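Putative mandelate racemase (Bordetella bronchiseptica, PDB 3OZY) is of unknown function but, as a member of the enolase superfamily, probably abstracts the alpha proton of a carboxylate substrate held at a magnesium ion. Local coordinates at residues G282-T285 and E286-I290; I250-G253 and E254-T258. All blocks are in the same frame, centred on the assembly; numbering follows the deposited sequence.

Contact 1. Residues G282-T285 and E286-I290; sequences GGIT and EALAI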
# COMPACT_ATOMS: atom_id res chain seq x y z
N GLY A 282 10.37 -4.47 1.75
CA GLY A 282 10.97 -4.26 0.45
C GLY A 282 12.04 -5.28 0.06
O GLY A 282 12.44 -5.33 -1.11
N GLY A 283 12.51 -6.09 1.00
CA GLY A 283 13.53 -7.08 0.69
C GLY A 283 14.73 -6.98 1.61
O GLY A 283 14.78 -6.10 2.46
N ILE A 284 15.68 -7.89 1.46
CA ILE A 284 16.98 -7.71 2.08
C ILE A 284 17.59 -6.37 1.63
O ILE A 284 18.13 -5.63 2.44
CB ILE A 284 17.90 -8.90 1.76
CG1 ILE A 284 17.49 -10.10 2.62
CG2 ILE A 284 19.36 -8.53 1.96
CD1 ILE A 284 18.19 -11.42 2.25
N THR A 285 17.48 -6.06 0.35
CA THR A 285 18.02 -4.80 -0.17
C THR A 285 17.49 -3.59 0.60
O THR A 285 18.24 -2.70 1.00
CB THR A 285 17.70 -4.67 -1.66
OG1 THR A 285 18.20 -5.83 -2.35
CG2 THR A 285 18.32 -3.41 -2.26
N GLU A 286 16.19 -3.58 0.84
CA GLU A 286 15.56 -2.45 1.50
C GLU A 286 15.80 -2.46 3.02
O GLU A 286 16.06 -1.41 3.62
CB GLU A 286 14.06 -2.41 1.17
CG GLU A 286 13.36 -1.12 1.58
CD GLU A 286 13.77 0.09 0.76
OE1 GLU A 286 14.60 -0.03 -0.17
OE2 GLU A 286 13.26 1.19 1.06
N ALA A 287 15.74 -3.63 3.64
CA ALA A 287 16.02 -3.72 5.08
C ALA A 287 17.44 -3.26 5.41
O ALA A 287 17.66 -2.64 6.45
CB ALA A 287 15.78 -5.14 5.59
N LEU A 288 18.40 -3.55 4.54
CA LEU A 288 19.77 -3.08 4.73
C LEU A 288 19.80 -1.57 4.85
O LEU A 288 20.49 -1.01 5.72
CB LEU A 288 20.67 -3.51 3.58
CG LEU A 288 21.09 -4.98 3.57
CD1 LEU A 288 21.76 -5.29 2.24
CD2 LEU A 288 22.02 -5.28 4.74
N ALA A 289 19.07 -0.89 3.98
CA ALA A 289 19.06 0.56 3.96
C ALA A 289 18.36 1.09 5.21
O ALA A 289 18.79 2.08 5.80
CB ALA A 289 18.36 1.06 2.71
N ILE A 290 17.28 0.43 5.61
CA ILE A 290 16.53 0.86 6.79
C ILE A 290 17.36 0.68 8.06
O ILE A 290 17.38 1.56 8.92
CB ILE A 290 15.17 0.14 6.88
CG1 ILE A 290 14.30 0.55 5.69
CG2 ILE A 290 14.47 0.48 8.18
CD1 ILE A 290 13.09 -0.34 5.49

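Contact 2. Residues I250-G253 and E254-T258; sequences IATG and ENLYT. With MG (magnesium ion), chain C.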
# COMPACT_ATOMS: atom_id res chain seq x y z
N ILE A 250 9.51 2.83 21.90
CA ILE A 250 8.35 2.78 21.02
C ILE A 250 8.77 2.09 19.72
O ILE A 250 9.68 2.56 19.02
CB ILE A 250 7.78 4.19 20.76
CG1 ILE A 250 7.44 4.88 22.09
CG2 ILE A 250 6.56 4.15 19.83
CD1 ILE A 250 6.53 4.07 23.01
N ALA A 251 8.13 0.96 19.41
CA ALA A 251 8.51 0.12 18.28
C ALA A 251 7.37 -0.05 17.30
O ALA A 251 6.22 -0.22 17.69
CB ALA A 251 8.94 -1.26 18.80
N THR A 252 7.68 0.00 16.01
CA THR A 252 6.70 -0.33 14.99
C THR A 252 7.43 -0.63 13.69
O THR A 252 8.59 -0.26 13.51
CB THR A 252 5.65 0.80 14.80
OG1 THR A 252 4.62 0.33 13.92
CG2 THR A 252 6.28 2.09 14.24
N GLY A 253 6.78 -1.37 12.80
CA GLY A 253 7.34 -1.53 11.47
C GLY A 253 6.88 -2.70 10.63
O GLY A 253 7.10 -2.68 9.42
N GLU A 254 6.23 -3.70 11.22
CA GLU A 254 5.80 -4.83 10.40
C GLU A 254 4.78 -4.41 9.34
O GLU A 254 4.65 -5.06 8.31
CB GLU A 254 5.26 -5.98 11.24
CG GLU A 254 3.87 -5.77 11.76
CD GLU A 254 3.56 -6.73 12.87
OE1 GLU A 254 2.56 -7.46 12.76
OE2 GLU A 254 4.33 -6.76 13.84
N ASN A 255 4.06 -3.31 9.59
CA ASN A 255 3.03 -2.88 8.67
C ASN A 255 3.33 -1.54 7.98
O ASN A 255 2.45 -0.94 7.37
CB ASN A 255 1.66 -2.89 9.36
CG ASN A 255 1.17 -4.30 9.60
OD1 ASN A 255 1.13 -5.11 8.67
ND2 ASN A 255 0.85 -4.62 10.85
N LEU A 256 4.59 -1.12 8.08
CA LEU A 256 5.11 0.05 7.37
C LEU A 256 6.04 -0.44 6.28
O LEU A 256 6.74 -1.44 6.46
CB LEU A 256 5.88 0.95 8.34
CG LEU A 256 5.04 1.59 9.43
CD1 LEU A 256 5.97 2.25 10.44
CD2 LEU A 256 4.07 2.60 8.83
N TYR A 257 6.05 0.25 5.15
CA TYR A 257 6.72 -0.23 3.95
C TYR A 257 7.74 0.76 3.40
O TYR A 257 7.44 1.95 3.25
CB TYR A 257 5.68 -0.55 2.88
CG TYR A 257 4.78 -1.70 3.26
CD1 TYR A 257 5.10 -3.01 2.92
CD2 TYR A 257 3.60 -1.49 3.99
CE1 TYR A 257 4.29 -4.07 3.28
CE2 TYR A 257 2.78 -2.55 4.36
CZ TYR A 257 3.14 -3.83 4.00
OH TYR A 257 2.35 -4.92 4.35
N THR A 258 8.91 0.23 3.05
CA THR A 258 10.05 0.97 2.48
C THR A 258 10.69 1.91 3.48
O THR A 258 10.11 2.26 4.52
CB THR A 258 9.72 1.78 1.19
OG1 THR A 258 9.12 3.04 1.53
CG2 THR A 258 8.83 0.98 0.23
MG MG C . 3.97 -7.33 15.89
O HOH W 1 4.01 -1.65 11.93
O HOH W 2 2.16 -8.63 15.08
O HOH W 3 2.32 -5.83 15.93
O HOH W 4 5.16 -9.38 15.84

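Contact 1. Residues G282-T285 and E286-I290
The carbonyl of Gly283 and the N-H of Ala287 close the first turn of helix 284-296. N of Ala287 lies 2.9 Å from O of Gly283, with an N-H...O angle of 167°, which places Gly283 at the N-cap. The next bond repeats the pattern, N of Leu288 standing 3.0 Å from O of Ile284, and two successive i to i+4 bonds establish an alpha-helical start.

The tight part is at the glycines. CB of Glu286 comes to 3.7 Å from CA of Gly282, lying over the spot where a side chain there would begin. Gly282 and Gly283 both have positive phi, a backbone path that would press a CB against the preceding carbonyl oxygen. From CB the Glu286 chain runs CG anti to the backbone N (chi1 -169°) and then bends at chi2, and its carboxylate reaches a salt bridge with Arg259 through OE1. The methyl of Ala287 rests 3.4 Å from O of Gly283, beside the bond that its own N-H makes.

The side toward Leu288 and Thr285 is partly exposed, though Ile284 beside them is buried. Ile284 and Leu288 run alongside each other in the same direction, yet their side chains touch loosely, only through CG2 of Ile284 and CD1 of Leu288, 4.0 Å apart. CG of Leu288 approaches O of Ile284 more closely, at 3.2 Å. OG1 of Thr285 is hydrogen-bonded to Asp111 and Trp115.

This helix links strand 273-274 to strand 300-301 in a beta-alpha-beta unit of the barrel. Helix 81-97 meets Thr285 and Glu286, helix 102-122 packs on Ile284, and helix 258-267 lies against Glu286, Ala289 and Ile290.

Contact 2. Residues I250-G253 and E254-T258
Gly253 and Leu256 are joined across a type I beta turn that directly follows the barrel strand and presents Glu254 to the metal. In the first shell, OE2 of Glu254 binds the magnesium ion at 2.2 Å, while OE1 stays 3.4 Å from the same ion, so the carboxylate is monodentate. OE1 instead accepts a hydrogen bond of 2.6 Å from water 2, itself a ligand of the metal, and this second link ties down the rotation of the carboxylate. Asp201 and Glu227 supply the remaining protein ligands, and waters 3 and 4 complete the six.

Behind that shell, Glu254 has CG between its backbone N and carbonyl carbon (chi1 77°) and an extended chain beyond, which carries the acid away from the turn. The turn itself is closed by N of Leu256, 3.2 Å from O of Gly253. Its N-H...O angle is 160°, but the donor approaches O from over the face of the carbonyl group, 74° from its plane. Water 1 bridges the strand end to the turn, bonded to OG1 of Thr252 and accepting from N of Asn255, each at 2.9 Å. On the apolar side Thr252 and Leu256 lie roughly perpendicular to each other, CG2 of Thr252 meeting CD1 of Leu256 at 3.8 Å.

Farther out, Asn255 is held by Glu228 and Arg280. Strand 249-252 runs parallel between strands 225-227 and 273-274, helix 258-267 packs on Thr252 and Leu256, and His99 of the second subunit touches Leu256 and Tyr257.

How the contacts relate
Along the chain, contact 2 comes first: residues 250-258 leave strand 249-252, make one tight turn and come up to helix 258-267. The chain then passes through strand 273-274 before contact 1, where residues 282-290 start helix 284-296. Each closes only a local turn, and the two stand in series, neither nesting nor crossing. Their centres are about 13 Å apart, but their edges meet: OE2 of Glu286 lies 3.5 Å from CA of Thr258, and CD1 of Ile290 lies 3.9 Å from C of Thr258. Thr258 thus packs against Glu286 and Ile290 in the first two turns of helix 284-296, both contacts following C-terminal ends of neighbouring parallel strands.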